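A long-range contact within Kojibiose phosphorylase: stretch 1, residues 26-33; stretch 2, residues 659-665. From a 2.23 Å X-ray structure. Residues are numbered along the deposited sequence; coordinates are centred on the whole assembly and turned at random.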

ATOM      1  N   SER A  26     -22.442  12.232  23.568  1.00 35.86           N
ATOM      2  CA  SER A  26     -23.637  11.773  22.815  1.00 35.92           C
ATOM      3  C   SER A  26     -23.325  10.417  22.154  1.00 34.49           C
ATOM      4  O   SER A  26     -24.055   9.465  22.394  1.00 33.53           O
ATOM      5  N   MET A  27     -22.261  10.331  21.368  1.00 33.93           N
ATOM      6  CA  MET A  27     -21.931   9.079  20.643  1.00 34.71           C
ATOM      7  C   MET A  27     -21.308   8.035  21.586  1.00 33.32           C
ATOM      8  O   MET A  27     -21.473   6.840  21.313  1.00 32.08           O
ATOM      9  N   VAL A  28     -20.661   8.458  22.677  1.00 32.92           N
ATOM     10  CA  VAL A  28     -20.068   7.536  23.693  1.00 32.92           C
ATOM     11  C   VAL A  28     -21.210   6.750  24.338  1.00 33.08           C
ATOM     12  O   VAL A  28     -21.102   5.531  24.402  1.00 32.97           O
ATOM     13  N   SER A  29     -22.273   7.442  24.760  1.00 33.45           N
ATOM     14  CA  SER A  29     -23.473   6.860  25.403  1.00 33.00           C
ATOM     15  C   SER A  29     -24.164   5.923  24.410  1.00 32.84           C
ATOM     16  O   SER A  29     -24.433   4.767  24.760  1.00 32.60           O
ATOM     17  N   GLU A  30     -24.413   6.380  23.189  1.00 32.99           N
ATOM     18  CA  GLU A  30     -24.950   5.520  22.104  1.00 32.31           C
ATOM     19  C   GLU A  30     -24.223   4.161  22.110  1.00 31.75           C
ATOM     20  O   GLU A  30     -24.897   3.111  21.944  1.00 31.84           O
ATOM     21  N   SER A  31     -22.891   4.156  22.234  1.00 30.33           N
ATOM     22  CA  SER A  31     -22.087   2.912  22.136  1.00 29.60           C
ATOM     23  C   SER A  31     -22.312   2.059  23.400  1.00 28.62           C
ATOM     24  O   SER A  31     -22.703   0.892  23.297  1.00 28.39           O
ATOM     25  N   ILE A  32     -22.156   2.684  24.554  1.00 27.85           N
ATOM     26  CA  ILE A  32     -22.128   2.026  25.887  1.00 27.75           C
ATOM     27  C   ILE A  32     -23.478   1.387  26.158  1.00 26.98           C
ATOM     28  O   ILE A  32     -23.515   0.247  26.667  1.00 26.39           O
ATOM     29  N   PHE A  33     -24.545   2.109  25.841  1.00 27.19           N
ATOM     30  CA  PHE A  33     -25.927   1.714  26.202  1.00 27.58           C
ATOM     31  C   PHE A  33     -26.534   0.843  25.100  1.00 27.65           C
ATOM     32  O   PHE A  33     -27.741   0.616  25.151  1.00 27.59           O
ATOM     33  N   ASN A 659     -12.098   6.495  21.835  1.00 29.38           N
ATOM     34  CA  ASN A 659     -12.847   6.168  20.589  1.00 29.27           C
ATOM     35  C   ASN A 659     -14.037   5.235  20.896  1.00 28.49           C
ATOM     36  O   ASN A 659     -14.498   4.541  19.989  1.00 28.07           O
ATOM     37  N   THR A 660     -14.525   5.187  22.125  1.00 28.38           N
ATOM     38  CA  THR A 660     -15.735   4.407  22.472  1.00 28.97           C
ATOM     39  C   THR A 660     -16.937   5.027  21.757  1.00 29.59           C
ATOM     40  O   THR A 660     -17.954   4.331  21.646  1.00 30.26           O
ATOM     41  N   CYS A 661     -16.820   6.265  21.261  1.00 31.04           N
ATOM     42  CA  CYS A 661     -17.853   6.923  20.396  1.00 31.93           C
ATOM     43  C   CYS A 661     -18.166   6.023  19.202  1.00 32.89           C
ATOM     44  O   CYS A 661     -19.330   5.984  18.820  1.00 33.36           O
ATOM     45  N   GLU A 662     -17.169   5.278  18.698  1.00 34.50           N
ATOM     46  CA  GLU A 662     -17.276   4.403  17.501  1.00 35.60           C
ATOM     47  C   GLU A 662     -17.972   3.085  17.853  1.00 34.61           C
ATOM     48  O   GLU A 662     -18.482   2.403  16.928  1.00 34.36           O
ATOM     49  N   GLY A 663     -17.972   2.700  19.123  1.00 33.13           N
ATOM     50  CA  GLY A 663     -18.444   1.358  19.518  1.00 32.42           C
ATOM     51  C   GLY A 663     -17.665   0.835  20.702  1.00 31.66           C
ATOM     52  O   GLY A 663     -16.670   1.471  21.105  1.00 30.98           O
ATOM     53  N   ILE A 664     -18.163  -0.233  21.303  1.00 31.11           N
ATOM     54  CA  ILE A 664     -17.498  -0.901  22.456  1.00 30.49           C
ATOM     55  C   ILE A 664     -16.369  -1.755  21.869  1.00 30.36           C
ATOM     56  O   ILE A 664     -16.443  -2.085  20.641  1.00 30.03           O
ATOM     57  N   HIS A 665     -15.369  -2.073  22.687  1.00 29.24           N
ATOM     58  CA  HIS A 665     -14.196  -2.902  22.324  1.00 29.37           C
ATOM     59  C   HIS A 665     -14.399  -4.340  22.831  1.00 29.70           C
ATOM     60  O   HIS A 665     -14.144  -4.619  24.027  1.00 27.58           O
TER

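Side-chain packing between a helix (residues 26-32) and a segment more than 600 residues later in the same chain, whose 3-10 turn spans 660-662. The CA atoms come nearest at V28 and C661, 4.0 Å apart, and the two stretches together bury 346 Å². Polar contact: S31 points its CB toward the second stretch and, in the m rotamer, sets its hydroxyl against the turn. S31 OG donates a hydrogen bond to T660 O at 2.7 Å, the one hydrogen bond between the stretches. The same carbonyl accepts the turn's own bond from G663 N (3.0 Å to T660 O), so helix and turn share one acceptor. S31 OG also lies 3.1 Å from G663 N, but the angle is too poor for a hydrogen bond. G663 has no side chain; its phi/psi of 146/167 would jam a CB against the carbonyl O of E662. Apolar contacts: M27 (m, t, p) also points toward the turn, and its CB meets C661 CB at 3.7 Å. C661, in the p rotamer, presents CB sideways and is flanked by V28 (t) as well, with V28 CG2 4.3 Å from C661 CB. T660 (m) extends its methyl to the helix: T660 CG2 is 4.2 Å from V28 CG1, 4.2 Å from S31 CB and 3.9 Å from I32 CG1. I32 (m, t) thus reaches the contact although its CA-to-CB bond points away. I664 (p, t) lies beyond the turn; its CG2 packs 3.6 Å from S31 O and 4.3 Å from I32 CA, a contact with helix backbone. Outside the contact: the CB atoms of S29, F33 and N659 point away. Within the second stretch, H665 NE2 gives N659 OD1 a weak hydrogen bond of 3.0 Å, while T660 OG1 is hydrogen-bonded elsewhere in the structure.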

ATOM      1  CB  SER A  26     -24.082  12.819  21.807  1.00 36.14           C
ATOM      2  OG  SER A  26     -24.860  12.240  20.765  1.00 37.55           O
ATOM      3  CB  MET A  27     -21.013   9.370  19.452  1.00 36.40           C
ATOM      4  CG  MET A  27     -21.791   9.957  18.237  1.00 38.00           C
ATOM      5  SD  MET A  27     -20.711  10.331  16.813  1.00 39.75           S
ATOM      6  CE  MET A  27     -20.032   8.699  16.491  1.00 39.62           C
ATOM      7  CB  VAL A  28     -19.218   8.277  24.749  1.00 32.56           C
ATOM      8  CG1 VAL A  28     -18.883   7.386  25.933  1.00 32.40           C
ATOM      9  CG2 VAL A  28     -17.946   8.839  24.141  1.00 32.32           C
ATOM     10  CB  SER A  29     -24.383   7.947  25.926  1.00 33.52           C
ATOM     11  OG  SER A  29     -23.684   8.789  26.848  1.00 33.71           O
ATOM     12  CB  GLU A  30     -24.766   6.173  20.731  1.00 33.09           C
ATOM     13  CG  GLU A  30     -25.687   7.346  20.444  1.00 33.71           C
ATOM     14  CD  GLU A  30     -25.551   7.934  19.040  1.00 34.54           C
ATOM     15  OE1 GLU A  30     -24.550   7.621  18.342  1.00 33.74           O
ATOM     16  OE2 GLU A  30     -26.442   8.718  18.642  1.00 35.37           O
ATOM     17  CB  SER A  31     -20.629   3.235  21.914  1.00 29.55           C
ATOM     18  OG  SER A  31     -20.426   3.902  20.676  1.00 28.55           O
ATOM     19  CB  ILE A  32     -21.730   3.040  26.977  1.00 27.82           C
ATOM     20  CG1 ILE A  32     -20.252   3.410  26.845  1.00 28.00           C
ATOM     21  CG2 ILE A  32     -22.086   2.507  28.361  1.00 27.89           C
ATOM     22  CD1 ILE A  32     -19.786   4.472  27.814  1.00 28.63           C
ATOM     23  CB  PHE A  33     -26.770   2.955  26.481  1.00 27.93           C
ATOM     24  CG  PHE A  33     -26.480   3.634  27.793  1.00 27.63           C
ATOM     25  CD1 PHE A  33     -25.370   4.447  27.945  1.00 27.82           C
ATOM     26  CD2 PHE A  33     -27.350   3.506  28.856  1.00 27.81           C
ATOM     27  CE1 PHE A  33     -25.124   5.104  29.146  1.00 28.14           C
ATOM     28  CE2 PHE A  33     -27.080   4.127  30.069  1.00 28.28           C
ATOM     29  CZ  PHE A  33     -25.989   4.959  30.201  1.00 28.17           C
ATOM     30  CB  ASN A 659     -11.911   5.561  19.534  1.00 29.05           C
ATOM     31  CG  ASN A 659     -11.365   4.206  19.975  1.00 29.70           C
ATOM     32  OD1 ASN A 659     -11.440   3.864  21.156  1.00 30.38           O
ATOM     33  ND2 ASN A 659     -10.829   3.420  19.046  1.00 29.24           N
ATOM     34  CB  THR A 660     -15.916   4.280  23.988  1.00 29.00           C
ATOM     35  OG1 THR A 660     -14.925   3.353  24.430  1.00 29.04           O
ATOM     36  CG2 THR A 660     -17.293   3.801  24.396  1.00 28.72           C
ATOM     37  CB  CYS A 661     -17.447   8.325  19.934  1.00 32.12           C
ATOM     38  SG  CYS A 661     -15.835   8.449  19.112  1.00 34.06           S
ATOM     39  CB  GLU A 662     -15.900   4.030  16.940  1.00 37.38           C
ATOM     40  CG  GLU A 662     -15.096   5.173  16.337  1.00 39.45           C
ATOM     41  CD  GLU A 662     -13.684   4.768  15.920  1.00 41.80           C
ATOM     42  OE1 GLU A 662     -13.425   3.564  15.763  1.00 44.52           O
ATOM     43  OE2 GLU A 662     -12.826   5.648  15.782  1.00 46.17           O
ATOM     44  CB  ILE A 664     -18.516  -1.723  23.273  1.00 30.60           C
ATOM     45  CG1 ILE A 664     -19.097  -2.899  22.481  1.00 31.13           C
ATOM     46  CG2 ILE A 664     -19.614  -0.829  23.812  1.00 30.84           C
ATOM     47  CD1 ILE A 664     -20.102  -3.696  23.266  1.00 31.49           C
ATOM     48  CB  HIS A 665     -12.927  -2.285  22.895  1.00 28.98           C
ATOM     49  CG  HIS A 665     -12.645  -0.900  22.450  1.00 28.82           C
ATOM     50  ND1 HIS A 665     -13.360   0.161  22.900  1.00 28.30           N
ATOM     51  CD2 HIS A 665     -11.675  -0.406  21.657  1.00 28.72           C
ATOM     52  CE1 HIS A 665     -12.858   1.261  22.393  1.00 28.59           C
ATOM     53  NE2 HIS A 665     -11.833   0.941  21.629  1.00 28.40           N
TER